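Side-chain contacts in cytochrome P450 268A2 Cyp268A2 (PDB 6BLD), which belongs to the cytochrome P450 family of haem proteins and holds its haem within a largely helical fold: residues I70-R75 with F319-Q324; S118-P123 with S167-I172; R313-D318 with Q324-G329. All coordinates share one frame; numbering follows the deposited sequence.

Interaction 1: I70-R75 with F319-Q324; sequences IVAVSR and FELGGQ
L321, at the end of a strand of a two-stranded beta hairpin, meets A72 and V73 on one flank of the helix 67-75; between 70-75 and 319-324 of this cytochrome P450 fold, its forked side chain is what touches the helix. The two methyls of the leucine divide the work. CD2 makes the tight half of the contact, packing on CG2 of V73 at 3.7 Å, with the two side chains crossing at about a right angle. CD1 makes the looser half: it lies 4.1 Å from CB of A72, on the partly exposed edge of the helix. CB of L321 already points toward the helix, and with CG anti to the backbone N (chi1 -172°) one methyl lands on A72 and the other on V73.

On the buried side the packing continues into the neighbouring beta-sheet, where L321 also rests on V42 and V64, and V73 on V332 and M334. Toward solvent the hairpin turns back on itself through G322 and G323, both exposed and both with positive phi, in a type I' turn from L321 to Q324. L321 and Q324 close that turn with a pair of backbone hydrogen bonds, L321 N to Q324 O and Q324 N to L321 O. Inside the helix, S74 bonds back to I70, whose carbonyl O accepts S74 N and S74 OG from opposite faces of its plane, the hydroxyl at 2.6 Å.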
ATOM      1  N   ILE A  70       4.857   9.300 -13.764  1.00 16.02           N
ATOM      2  CA  ILE A  70       4.910   8.802 -12.392  1.00 15.50           C
ATOM      3  C   ILE A  70       6.303   8.274 -12.076  1.00 16.01           C
ATOM      4  O   ILE A  70       6.841   8.506 -10.986  1.00 15.97           O
ATOM      5  CB  ILE A  70       3.824   7.730 -12.178  1.00 15.18           C
ATOM      6  CG1 ILE A  70       2.444   8.386 -12.096  1.00 14.45           C
ATOM      7  CG2 ILE A  70       4.112   6.890 -10.937  1.00 14.92           C
ATOM      8  CD1 ILE A  70       1.307   7.403 -12.010  1.00 14.46           C
ATOM      9  N   VAL A  71       6.915   7.571 -13.031  1.00 16.34           N
ATOM     10  CA  VAL A  71       8.290   7.110 -12.857  1.00 16.51           C
ATOM     11  C   VAL A  71       9.242   8.297 -12.759  1.00 16.80           C
ATOM     12  O   VAL A  71      10.176   8.298 -11.947  1.00 17.20           O
ATOM     13  CB  VAL A  71       8.675   6.158 -14.006  1.00 17.23           C
ATOM     14  CG1 VAL A  71      10.177   5.918 -14.034  1.00 17.43           C
ATOM     15  CG2 VAL A  71       7.920   4.841 -13.876  1.00 17.10           C
ATOM     16  N   ALA A  72       9.010   9.334 -13.571  1.00 16.75           N
ATOM     17  CA  ALA A  72       9.878  10.508 -13.545  1.00 16.86           C
ATOM     18  C   ALA A  72       9.861  11.183 -12.178  1.00 16.65           C
ATOM     19  O   ALA A  72      10.916  11.545 -11.643  1.00 17.48           O
ATOM     20  CB  ALA A  72       9.462  11.494 -14.636  1.00 16.90           C
ATOM     21  N   VAL A  73       8.674  11.359 -11.597  1.00 16.26           N
ATOM     22  CA  VAL A  73       8.578  11.979 -10.278  1.00 16.03           C
ATOM     23  C   VAL A  73       9.227  11.093  -9.221  1.00 15.96           C
ATOM     24  O   VAL A  73       9.959  11.577  -8.349  1.00 14.84           O
ATOM     25  CB  VAL A  73       7.107  12.287  -9.939  1.00 15.76           C
ATOM     26  CG1 VAL A  73       6.961  12.696  -8.477  1.00 15.00           C
ATOM     27  CG2 VAL A  73       6.566  13.374 -10.859  1.00 16.14           C
ATOM     28  N   SER A  74       8.984   9.781  -9.289  1.00 15.82           N
ATOM     29  CA  SER A  74       9.491   8.876  -8.261  1.00 15.73           C
ATOM     30  C   SER A  74      11.014   8.824  -8.254  1.00 16.65           C
ATOM     31  O   SER A  74      11.635   8.822  -7.185  1.00 16.46           O
ATOM     32  CB  SER A  74       8.914   7.475  -8.468  1.00 14.20           C
ATOM     33  OG  SER A  74       7.515   7.521  -8.674  1.00 13.88           O
ATOM     34  N   ARG A  75      11.636   8.783  -9.434  1.00 17.50           N
ATOM     35  CA  ARG A  75      13.082   8.621  -9.503  1.00 19.31           C
ATOM     36  C   ARG A  75      13.835   9.933  -9.344  1.00 19.14           C
ATOM     37  O   ARG A  75      15.011   9.911  -8.964  1.00 19.53           O
ATOM     38  CB  ARG A  75      13.473   7.955 -10.824  1.00 21.49           C
ATOM     39  CG  ARG A  75      12.765   6.638 -11.070  1.00 23.80           C
ATOM     40  CD  ARG A  75      13.371   5.889 -12.241  1.00 27.12           C
ATOM     41  NE  ARG A  75      13.031   4.470 -12.205  1.00 29.36           N
ATOM     42  CZ  ARG A  75      13.721   3.556 -11.530  1.00 30.90           C
ATOM     43  NH1 ARG A  75      13.342   2.286 -11.551  1.00 31.35           N
ATOM     44  NH2 ARG A  75      14.791   3.913 -10.831  1.00 31.29           N
ATOM     45  N   PHE A 319      10.214  22.560 -12.171  1.00 24.85           N
ATOM     46  CA  PHE A 319      10.429  21.372 -12.985  1.00 24.67           C
ATOM     47  C   PHE A 319       9.360  21.285 -14.064  1.00 24.10           C
ATOM     48  O   PHE A 319       8.169  21.437 -13.778  1.00 23.81           O
ATOM     49  CB  PHE A 319      10.413  20.103 -12.126  1.00 24.58           C
ATOM     50  CG  PHE A 319      10.951  18.889 -12.827  1.00 25.44           C
ATOM     51  CD1 PHE A 319      10.112  18.066 -13.559  1.00 25.45           C
ATOM     52  CD2 PHE A 319      12.297  18.570 -12.755  1.00 26.14           C
ATOM     53  CE1 PHE A 319      10.605  16.947 -14.205  1.00 25.63           C
ATOM     54  CE2 PHE A 319      12.795  17.453 -13.398  1.00 26.26           C
ATOM     55  CZ  PHE A 319      11.948  16.641 -14.123  1.00 25.95           C
ATOM     56  N   GLU A 320       9.793  21.024 -15.292  1.00 24.04           N
ATOM     57  CA  GLU A 320       8.892  20.889 -16.428  1.00 24.45           C
ATOM     58  C   GLU A 320       8.482  19.428 -16.576  1.00 23.21           C
ATOM     59  O   GLU A 320       9.334  18.556 -16.780  1.00 23.11           O
ATOM     60  CB  GLU A 320       9.570  21.395 -17.700  1.00 26.61           C
ATOM     61  CG  GLU A 320       8.734  21.272 -18.954  1.00 28.12           C
ATOM     62  CD  GLU A 320       9.349  22.018 -20.118  1.00 30.15           C
ATOM     63  OE1 GLU A 320      10.286  21.478 -20.746  1.00 31.04           O
ATOM     64  OE2 GLU A 320       8.905  23.149 -20.398  1.00 30.90           O
ATOM     65  N   LEU A 321       7.181  19.161 -16.469  1.00 22.40           N
ATOM     66  CA  LEU A 321       6.657  17.805 -16.569  1.00 22.14           C
ATOM     67  C   LEU A 321       5.331  17.831 -17.313  1.00 22.91           C
ATOM     68  O   LEU A 321       4.425  18.583 -16.942  1.00 22.83           O
ATOM     69  CB  LEU A 321       6.472  17.177 -15.184  1.00 20.95           C
ATOM     70  CG  LEU A 321       6.114  15.691 -15.167  1.00 20.28           C
ATOM     71  CD1 LEU A 321       7.334  14.844 -15.497  1.00 20.45           C
ATOM     72  CD2 LEU A 321       5.533  15.300 -13.822  1.00 19.23           C
ATOM     73  N   GLY A 322       5.220  17.007 -18.352  1.00 23.68           N
ATOM     74  CA  GLY A 322       4.007  16.978 -19.152  1.00 24.28           C
ATOM     75  C   GLY A 322       3.664  18.301 -19.796  1.00 25.46           C
ATOM     76  O   GLY A 322       2.480  18.616 -19.959  1.00 25.47           O
ATOM     77  N   GLY A 323       4.670  19.089 -20.167  1.00 26.30           N
ATOM     78  CA  GLY A 323       4.427  20.394 -20.744  1.00 27.48           C
ATOM     79  C   GLY A 323       3.996  21.455 -19.761  1.00 27.65           C
ATOM     80  O   GLY A 323       3.596  22.543 -20.183  1.00 28.63           O
ATOM     81  N   GLN A 324       4.066  21.174 -18.463  1.00 26.91           N
ATOM     82  CA  GLN A 324       3.652  22.104 -17.424  1.00 27.34           C
ATOM     83  C   GLN A 324       4.824  22.381 -16.494  1.00 26.81           C
ATOM     84  O   GLN A 324       5.602  21.478 -16.172  1.00 27.08           O
ATOM     85  CB  GLN A 324       2.466  21.548 -16.626  1.00 27.79           C
ATOM     86  CG  GLN A 324       1.256  21.206 -17.478  1.00 29.05           C
ATOM     87  CD  GLN A 324       0.490  22.437 -17.914  1.00 30.78           C
ATOM     88  OE1 GLN A 324       0.307  23.375 -17.140  1.00 31.29           O
ATOM     89  NE2 GLN A 324       0.040  22.442 -19.163  1.00 32.21           N
TER

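Interaction 2: S118-P123 with S167-I172; sequences SAAFTP and SDMVGI
M169 reaches from the last turn of the helix 160-170 to A120 and F121, and the residues around it show how that turn is held. The first of them, S167, is buried and takes no part in the contact; its hydroxyl bonds to I163 O one turn earlier. D168, on the exposed side, is gripped through both carboxylate oxygens, OD1 in a salt bridge with R177 and OD2 in a hydrogen bond from N136.

M169 itself carries the contact. Its chain runs out extended at chi2 (176°) and then bends at the sulfur (chi3 48°), which puts the terminal methyl against the aromatic ring. CE lies 3.8 Å from CE1 of F121 and 4.0 Å from its CZ, approaching obliquely. The same methyl lies 4.2 Å from the carbonyl O of A120 and more loosely beside that residue's CB. This is a helix end packed on the link between the helices 109-117 and 123-147 in the helical part of the P450 fold. F121 belongs to the haem pocket, so M169 is a second-shell neighbour that packs against a ring which itself touches the haem. L231 also touches A120, F121 and M169.

V170 turns to the interior, onto F232, F254 and L257. With G171 the chain leaves the helix at positive phi, and I172 follows it into the loop, packing on F254 and V180. Both backbone nitrogens return to the carbonyl O of S167, G171 N at 2.7 Å and I172 N at 3.1 Å.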
ATOM      1  N   SER A 118      16.791  -2.810   6.264  1.00 24.13           N
ATOM      2  CA  SER A 118      16.718  -3.285   4.886  1.00 24.72           C
ATOM      3  C   SER A 118      17.278  -4.692   4.710  1.00 26.20           C
ATOM      4  O   SER A 118      16.973  -5.340   3.704  1.00 25.87           O
ATOM      5  CB  SER A 118      17.457  -2.320   3.957  1.00 25.11           C
ATOM      6  OG  SER A 118      18.847  -2.315   4.226  1.00 26.51           O
ATOM      7  N   ALA A 119      18.081  -5.179   5.658  1.00 28.00           N
ATOM      8  CA  ALA A 119      18.718  -6.482   5.489  1.00 29.91           C
ATOM      9  C   ALA A 119      17.707  -7.622   5.514  1.00 30.60           C
ATOM     10  O   ALA A 119      17.914  -8.643   4.851  1.00 30.74           O
ATOM     11  CB  ALA A 119      19.779  -6.693   6.568  1.00 30.83           C
ATOM     12  N   ALA A 120      16.615  -7.470   6.260  1.00 31.00           N
ATOM     13  CA  ALA A 120      15.636  -8.540   6.406  1.00 31.05           C
ATOM     14  C   ALA A 120      14.717  -8.688   5.200  1.00 30.42           C
ATOM     15  O   ALA A 120      13.882  -9.599   5.190  1.00 30.65           O
ATOM     16  CB  ALA A 120      14.794  -8.311   7.665  1.00 30.91           C
ATOM     17  N   PHE A 121      14.847  -7.833   4.187  1.00 28.56           N
ATOM     18  CA  PHE A 121      13.944  -7.839   3.044  1.00 27.36           C
ATOM     19  C   PHE A 121      14.612  -8.263   1.743  1.00 28.15           C
ATOM     20  O   PHE A 121      13.940  -8.298   0.707  1.00 27.67           O
ATOM     21  CB  PHE A 121      13.320  -6.452   2.860  1.00 26.24           C
ATOM     22  CG  PHE A 121      12.380  -6.063   3.957  1.00 26.08           C
ATOM     23  CD1 PHE A 121      11.078  -6.530   3.970  1.00 25.59           C
ATOM     24  CD2 PHE A 121      12.799  -5.230   4.980  1.00 26.38           C
ATOM     25  CE1 PHE A 121      10.208  -6.172   4.980  1.00 25.24           C
ATOM     26  CE2 PHE A 121      11.934  -4.864   5.989  1.00 26.04           C
ATOM     27  CZ  PHE A 121      10.636  -5.339   5.992  1.00 25.36           C
ATOM     28  N   THR A 122      15.904  -8.574   1.765  1.00 29.40           N
ATOM     29  CA  THR A 122      16.593  -8.972   0.550  1.00 30.16           C
ATOM     30  C   THR A 122      16.003 -10.278   0.015  1.00 31.67           C
ATOM     31  O   THR A 122      15.411 -11.055   0.771  1.00 31.84           O
ATOM     32  CB  THR A 122      18.087  -9.145   0.819  1.00 30.18           C
ATOM     33  OG1 THR A 122      18.280 -10.179   1.791  1.00 30.65           O
ATOM     34  CG2 THR A 122      18.685  -7.844   1.340  1.00 29.57           C
ATOM     35  N   PRO A 123      16.126 -10.532  -1.291  1.00 32.92           N
ATOM     36  CA  PRO A 123      15.639 -11.813  -1.833  1.00 34.21           C
ATOM     37  C   PRO A 123      16.228 -13.026  -1.134  1.00 36.68           C
ATOM     38  O   PRO A 123      15.533 -14.036  -0.971  1.00 36.48           O
ATOM     39  CB  PRO A 123      16.056 -11.743  -3.308  1.00 33.90           C
ATOM     40  CG  PRO A 123      16.117 -10.289  -3.615  1.00 32.99           C
ATOM     41  CD  PRO A 123      16.593  -9.623  -2.353  1.00 32.88           C
ATOM     42  N   SER A 167       4.169 -10.327  11.877  1.00 33.18           N
ATOM     43  CA  SER A 167       4.448 -10.547  13.292  1.00 35.48           C
ATOM     44  C   SER A 167       5.575 -11.550  13.501  1.00 37.53           C
ATOM     45  O   SER A 167       6.307 -11.456  14.494  1.00 38.34           O
ATOM     46  CB  SER A 167       3.183 -11.015  14.011  1.00 37.08           C
ATOM     47  OG  SER A 167       2.067 -10.222  13.647  1.00 37.34           O
ATOM     48  N   ASP A 168       5.731 -12.514  12.590  1.00 38.05           N
ATOM     49  CA  ASP A 168       6.835 -13.460  12.712  1.00 39.13           C
ATOM     50  C   ASP A 168       8.178 -12.764  12.531  1.00 39.95           C
ATOM     51  O   ASP A 168       9.165 -13.127  13.182  1.00 40.60           O
ATOM     52  CB  ASP A 168       6.677 -14.590  11.694  1.00 38.20           C
ATOM     53  CG  ASP A 168       5.728 -15.674  12.167  1.00 37.64           C
ATOM     54  OD1 ASP A 168       5.465 -15.746  13.386  1.00 37.78           O
ATOM     55  OD2 ASP A 168       5.246 -16.453  11.318  1.00 37.31           O
ATOM     56  N   MET A 169       8.234 -11.760  11.656  1.00 40.76           N
ATOM     57  CA  MET A 169       9.481 -11.041  11.424  1.00 43.35           C
ATOM     58  C   MET A 169       9.794 -10.085  12.568  1.00 45.81           C
ATOM     59  O   MET A 169      10.917 -10.065  13.081  1.00 47.07           O
ATOM     60  CB  MET A 169       9.408 -10.279  10.101  1.00 42.61           C
ATOM     61  CG  MET A 169       9.248 -11.166   8.884  1.00 42.80           C
ATOM     62  SD  MET A 169       9.051 -10.208   7.374  1.00 41.67           S
ATOM     63  CE  MET A 169      10.396  -9.034   7.537  1.00 40.65           C
ATOM     64  N   VAL A 170       8.813  -9.280  12.974  1.00 46.23           N
ATOM     65  CA  VAL A 170       9.060  -8.284  14.010  1.00 46.61           C
ATOM     66  C   VAL A 170       9.067  -8.913  15.400  1.00 46.88           C
ATOM     67  O   VAL A 170       9.747  -8.412  16.304  1.00 47.70           O
ATOM     68  CB  VAL A 170       8.019  -7.157  13.908  1.00 46.06           C
ATOM     69  CG1 VAL A 170       8.372  -6.003  14.833  1.00 46.40           C
ATOM     70  CG2 VAL A 170       7.900  -6.678  12.475  1.00 45.38           C
ATOM     71  N   GLY A 171       8.329 -10.003  15.597  1.00 43.91           N
ATOM     72  CA  GLY A 171       8.218 -10.615  16.904  1.00 42.03           C
ATOM     73  C   GLY A 171       7.048 -10.137  17.730  1.00 39.78           C
ATOM     74  O   GLY A 171       7.156 -10.078  18.961  1.00 41.11           O
ATOM     75  N   ILE A 172       5.934  -9.790  17.097  1.00 36.54           N
ATOM     76  CA  ILE A 172       4.760  -9.308  17.834  1.00 34.45           C
ATOM     77  C   ILE A 172       4.191 -10.446  18.674  1.00 34.79           C
ATOM     78  O   ILE A 172       4.014 -11.564  18.156  1.00 35.69           O
ATOM     79  CB  ILE A 172       3.710  -8.762  16.862  1.00 32.34           C
ATOM     80  CG1 ILE A 172       4.337  -7.714  15.935  1.00 30.53           C
ATOM     81  CG2 ILE A 172       2.520  -8.168  17.624  1.00 31.99           C
ATOM     82  CD1 ILE A 172       3.345  -7.029  15.024  1.00 29.00           C
TER

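Interaction 3: R313-D318 with Q324-G329; sequences RTAAAD and QLIRAG. With HEM (protoporphyrin IX containing Fe), chain B.
A beta hairpin of the P450 fold, strands 319-321 and 324-326, has its two ends drawn together here, where the chain enters from strand 310-315 and leaves toward strand 331-335. D318 reaches back across the gap with its carboxylate. OD1 takes the backbone N of A328 at 3.0 Å, the donor lying nearly along the C-O axis, while OD2 meets NH1 of R327 in a long, weak salt bridge (3.4 Å). That oxygen sits at the edge of the guanidinium, with the two planes turned 66° apart, and CD2 of L325 lies over one face of the same group, offset toward its rim.

Nearer the protein interior, CB of A315 packs on CG2 of I326 at 3.9 Å, and the carbonyl O of A315 accepts G329 N in a short bond of 2.6 Å. G329 takes up positive phi (90°), where a CB would press on the carbonyl O of A328.

Further back along strand 310-315, R313 reaches the haem, which is also hydrogen-bonded by H110, R114 and H370. The chain of R313 bends at chi2 (-78°), and the edge of its guanidinium faces a propionate: NH2 donates to HEM O2D at 2.8 Å.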
ATOM      1  N   ARG A 313       4.438  14.130  -3.613  1.00 14.25           N
ATOM      2  CA  ARG A 313       5.753  14.704  -3.383  1.00 15.12           C
ATOM      3  C   ARG A 313       5.619  16.220  -3.351  1.00 15.47           C
ATOM      4  O   ARG A 313       4.578  16.780  -3.712  1.00 13.80           O
ATOM      5  CB  ARG A 313       6.762  14.278  -4.462  1.00 15.88           C
ATOM      6  CG  ARG A 313       6.927  12.772  -4.629  1.00 15.99           C
ATOM      7  CD  ARG A 313       7.810  12.190  -3.538  1.00 16.20           C
ATOM      8  NE  ARG A 313       8.189  10.806  -3.808  1.00 13.39           N
ATOM      9  CZ  ARG A 313       7.543   9.749  -3.328  1.00 14.36           C
ATOM     10  NH1 ARG A 313       6.477   9.916  -2.557  1.00 14.16           N
ATOM     11  NH2 ARG A 313       7.961   8.523  -3.621  1.00 13.14           N
ATOM     12  N   THR A 314       6.684  16.884  -2.909  1.00 15.69           N
ATOM     13  CA  THR A 314       6.770  18.340  -2.912  1.00 15.91           C
ATOM     14  C   THR A 314       7.963  18.758  -3.759  1.00 16.56           C
ATOM     15  O   THR A 314       9.078  18.266  -3.553  1.00 16.30           O
ATOM     16  CB  THR A 314       6.907  18.899  -1.491  1.00 16.26           C
ATOM     17  OG1 THR A 314       5.918  18.307  -0.641  1.00 16.13           O
ATOM     18  CG2 THR A 314       6.721  20.409  -1.493  1.00 16.66           C
ATOM     19  N   ALA A 315       7.729  19.657  -4.710  1.00 17.29           N
ATOM     20  CA  ALA A 315       8.792  20.091  -5.608  1.00 17.98           C
ATOM     21  C   ALA A 315       9.781  20.979  -4.865  1.00 18.55           C
ATOM     22  O   ALA A 315       9.390  21.942  -4.199  1.00 18.58           O
ATOM     23  CB  ALA A 315       8.207  20.832  -6.809  1.00 18.25           C
ATOM     24  N   ALA A 316      11.068  20.647  -4.974  1.00 19.31           N
ATOM     25  CA  ALA A 316      12.111  21.475  -4.383  1.00 20.91           C
ATOM     26  C   ALA A 316      12.547  22.601  -5.307  1.00 22.38           C
ATOM     27  O   ALA A 316      13.137  23.579  -4.837  1.00 22.82           O
ATOM     28  CB  ALA A 316      13.323  20.618  -4.013  1.00 20.90           C
ATOM     29  N   ALA A 317      12.269  22.482  -6.602  1.00 23.01           N
ATOM     30  CA  ALA A 317      12.637  23.495  -7.577  1.00 24.30           C
ATOM     31  C   ALA A 317      11.658  23.415  -8.739  1.00 24.32           C
ATOM     32  O   ALA A 317      10.882  22.464  -8.862  1.00 23.43           O
ATOM     33  CB  ALA A 317      14.079  23.312  -8.058  1.00 25.12           C
ATOM     34  N   ASP A 318      11.702  24.434  -9.594  1.00 25.38           N
ATOM     35  CA  ASP A 318      10.862  24.440 -10.783  1.00 25.92           C
ATOM     36  C   ASP A 318      11.229  23.274 -11.690  1.00 25.43           C
ATOM     37  O   ASP A 318      12.409  23.018 -11.948  1.00 25.62           O
ATOM     38  CB  ASP A 318      11.012  25.766 -11.530  1.00 27.63           C
ATOM     39  CG  ASP A 318      10.434  26.937 -10.760  1.00 28.40           C
ATOM     40  OD1 ASP A 318       9.878  26.717  -9.662  1.00 27.98           O
ATOM     41  OD2 ASP A 318      10.533  28.079 -11.255  1.00 29.57           O
ATOM     42  N   GLN A 324       4.066  21.174 -18.463  1.00 26.91           N
ATOM     43  CA  GLN A 324       3.652  22.104 -17.424  1.00 27.34           C
ATOM     44  C   GLN A 324       4.824  22.381 -16.494  1.00 26.81           C
ATOM     45  O   GLN A 324       5.602  21.478 -16.172  1.00 27.08           O
ATOM     46  CB  GLN A 324       2.466  21.548 -16.626  1.00 27.79           C
ATOM     47  CG  GLN A 324       1.256  21.206 -17.478  1.00 29.05           C
ATOM     48  CD  GLN A 324       0.490  22.437 -17.914  1.00 30.78           C
ATOM     49  OE1 GLN A 324       0.307  23.375 -17.140  1.00 31.29           O
ATOM     50  NE2 GLN A 324       0.040  22.442 -19.163  1.00 32.21           N
ATOM     51  N   LEU A 325       4.945  23.633 -16.063  1.00 26.37           N
ATOM     52  CA  LEU A 325       6.044  24.052 -15.195  1.00 25.53           C
ATOM     53  C   LEU A 325       5.584  23.950 -13.746  1.00 24.21           C
ATOM     54  O   LEU A 325       4.923  24.850 -13.225  1.00 24.32           O
ATOM     55  CB  LEU A 325       6.494  25.467 -15.538  1.00 26.52           C
ATOM     56  CG  LEU A 325       7.681  25.997 -14.730  1.00 26.92           C
ATOM     57  CD1 LEU A 325       8.917  25.141 -14.961  1.00 26.61           C
ATOM     58  CD2 LEU A 325       7.959  27.453 -15.074  1.00 28.43           C
ATOM     59  N   ILE A 326       5.929  22.840 -13.094  1.00 22.58           N
ATOM     60  CA  ILE A 326       5.673  22.702 -11.668  1.00 21.26           C
ATOM     61  C   ILE A 326       6.585  23.655 -10.909  1.00 21.54           C
ATOM     62  O   ILE A 326       7.798  23.702 -11.151  1.00 21.73           O
ATOM     63  CB  ILE A 326       5.882  21.248 -11.220  1.00 19.98           C
ATOM     64  CG1 ILE A 326       4.935  20.314 -11.979  1.00 19.06           C
ATOM     65  CG2 ILE A 326       5.682  21.117  -9.718  1.00 19.12           C
ATOM     66  CD1 ILE A 326       5.286  18.849 -11.844  1.00 18.83           C
ATOM     67  N   ARG A 327       6.007  24.427  -9.998  1.00 21.24           N
ATOM     68  CA  ARG A 327       6.765  25.416  -9.248  1.00 22.48           C
ATOM     69  C   ARG A 327       7.307  24.819  -7.954  1.00 21.07           C
ATOM     70  O   ARG A 327       6.770  23.849  -7.414  1.00 20.68           O
ATOM     71  CB  ARG A 327       5.899  26.637  -8.938  1.00 24.14           C
ATOM     72  CG  ARG A 327       5.303  27.298 -10.166  1.00 26.55           C
ATOM     73  CD  ARG A 327       6.376  27.953 -11.016  1.00 29.43           C
ATOM     74  NE  ARG A 327       5.816  28.955 -11.917  1.00 32.55           N
ATOM     75  CZ  ARG A 327       6.543  29.808 -12.632  1.00 34.84           C
ATOM     76  NH1 ARG A 327       7.866  29.783 -12.551  1.00 35.45           N
ATOM     77  NH2 ARG A 327       5.947  30.686 -13.426  1.00 36.22           N
ATOM     78  N   ALA A 328       8.389  25.420  -7.462  1.00 20.77           N
ATOM     79  CA  ALA A 328       8.992  24.981  -6.211  1.00 20.12           C
ATOM     80  C   ALA A 328       8.002  25.130  -5.062  1.00 19.56           C
ATOM     81  O   ALA A 328       7.353  26.171  -4.916  1.00 20.02           O
ATOM     82  CB  ALA A 328      10.260  25.784  -5.924  1.00 20.81           C
ATOM     83  N   GLY A 329       7.886  24.082  -4.251  1.00 18.54           N
ATOM     84  CA  GLY A 329       6.970  24.074  -3.132  1.00 18.00           C
ATOM     85  C   GLY A 329       5.581  23.553  -3.435  1.00 16.97           C
ATOM     86  O   GLY A 329       4.769  23.434  -2.509  1.00 16.24           O
TER
HETATM   87  CHA HEM B 501       6.946   1.634   0.275  1.00 15.32           C
HETATM   88  CHB HEM B 501       6.911  -1.998   3.497  1.00 17.85           C
HETATM   89  CHC HEM B 501       3.996  -4.561   0.577  1.00 18.15           C
HETATM   90  CHD HEM B 501       3.383  -0.581  -2.151  1.00 16.18           C
HETATM   91  C1A HEM B 501       7.203   0.876   1.398  1.00 15.96           C
HETATM   92  C2A HEM B 501       8.045   1.253   2.516  1.00 15.91           C
HETATM   93  C3A HEM B 501       8.037   0.253   3.401  1.00 16.82           C
HETATM   94  C4A HEM B 501       7.184  -0.797   2.882  1.00 17.04           C
HETATM   95  CMA HEM B 501       8.801   0.222   4.742  1.00 16.78           C
HETATM   96  CAA HEM B 501       8.827   2.577   2.650  1.00 15.36           C
HETATM   97  CBA HEM B 501      10.134   2.450   1.872  1.00 14.90           C
HETATM   98  CGA HEM B 501      10.838   3.781   1.821  1.00 14.65           C
HETATM   99  O1A HEM B 501      12.064   3.800   1.538  1.00 14.60           O
HETATM  100  O2A HEM B 501      10.177   4.823   2.072  1.00 14.41           O
HETATM  101  C1B HEM B 501       6.176  -3.033   2.963  1.00 18.06           C
HETATM  102  C2B HEM B 501       6.071  -4.365   3.514  1.00 18.76           C
HETATM  103  C3B HEM B 501       5.278  -5.089   2.726  1.00 19.08           C
HETATM  104  C4B HEM B 501       4.834  -4.236   1.629  1.00 18.16           C
HETATM  105  CMB HEM B 501       6.764  -4.877   4.796  1.00 18.98           C
HETATM  106  CAB HEM B 501       4.945  -6.570   3.019  1.00 20.16           C
HETATM  107  CBB HEM B 501       4.248  -7.338   2.181  1.00 20.97           C
HETATM  108  C1C HEM B 501       3.578  -3.707  -0.426  1.00 17.57           C
HETATM  109  C2C HEM B 501       2.713  -4.047  -1.541  1.00 17.80           C
HETATM  110  C3C HEM B 501       2.543  -2.937  -2.285  1.00 17.49           C
HETATM  111  C4C HEM B 501       3.303  -1.871  -1.674  1.00 16.79           C
HETATM  112  CMC HEM B 501       2.111  -5.456  -1.759  1.00 17.95           C
HETATM  113  CAC HEM B 501       1.736  -2.716  -3.586  1.00 17.88           C
HETATM  114  CBC HEM B 501       1.218  -3.708  -4.317  1.00 19.27           C
HETATM  115  C1D HEM B 501       4.300   0.367  -1.755  1.00 15.61           C
HETATM  116  C2D HEM B 501       4.494   1.674  -2.345  1.00 14.45           C
HETATM  117  C3D HEM B 501       5.475   2.290  -1.677  1.00 14.23           C
HETATM  118  C4D HEM B 501       5.943   1.390  -0.638  1.00 15.10           C
HETATM  119  CMD HEM B 501       3.691   2.241  -3.537  1.00 13.82           C
HETATM  120  CAD HEM B 501       6.025   3.707  -1.963  1.00 13.19           C
HETATM  121  CBD HEM B 501       6.971   3.643  -3.159  1.00 13.27           C
HETATM  122  CGD HEM B 501       7.488   5.015  -3.509  1.00 14.07           C
HETATM  123  O1D HEM B 501       8.240   5.132  -4.512  1.00 15.33           O
HETATM  124  O2D HEM B 501       7.150   5.992  -2.792  1.00 12.84           O
HETATM  125  NA  HEM B 501       6.693  -0.383   1.658  1.00 17.15           N
HETATM  126  NB  HEM B 501       5.408  -2.990   1.813  1.00 18.41           N
HETATM  127  NC  HEM B 501       3.918  -2.372  -0.543  1.00 17.67           N
HETATM  128  ND  HEM B 501       5.202   0.228  -0.719  1.00 16.35           N
HETATM  129 FE   HEM B 501       5.477  -1.461   0.409  1.00 17.15          FE

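How the interactions relate
Interactions 1 and 3 both involve the hairpin 319-326, and share Q324. Their centres lie 10 Å apart, and a probable hydrogen bond between F319 O and I326 N (2.7 Å) joins them, as does packing of L321 CB on I326 CD1. V73 CG1 also lies 3.8 Å from R313 CG, so the helix of interaction 1 touches the arginine that bonds a haem propionate. Interaction 2 stands apart, its centre 33 Å from that of interaction 1 and 36 Å from that of interaction 3, with nearest atoms about 15 Å and about 16 Å away. Both regions reach the haem: R313 bonds to it and F121 touches it, while the side chain of V73 stays about 9 Å away.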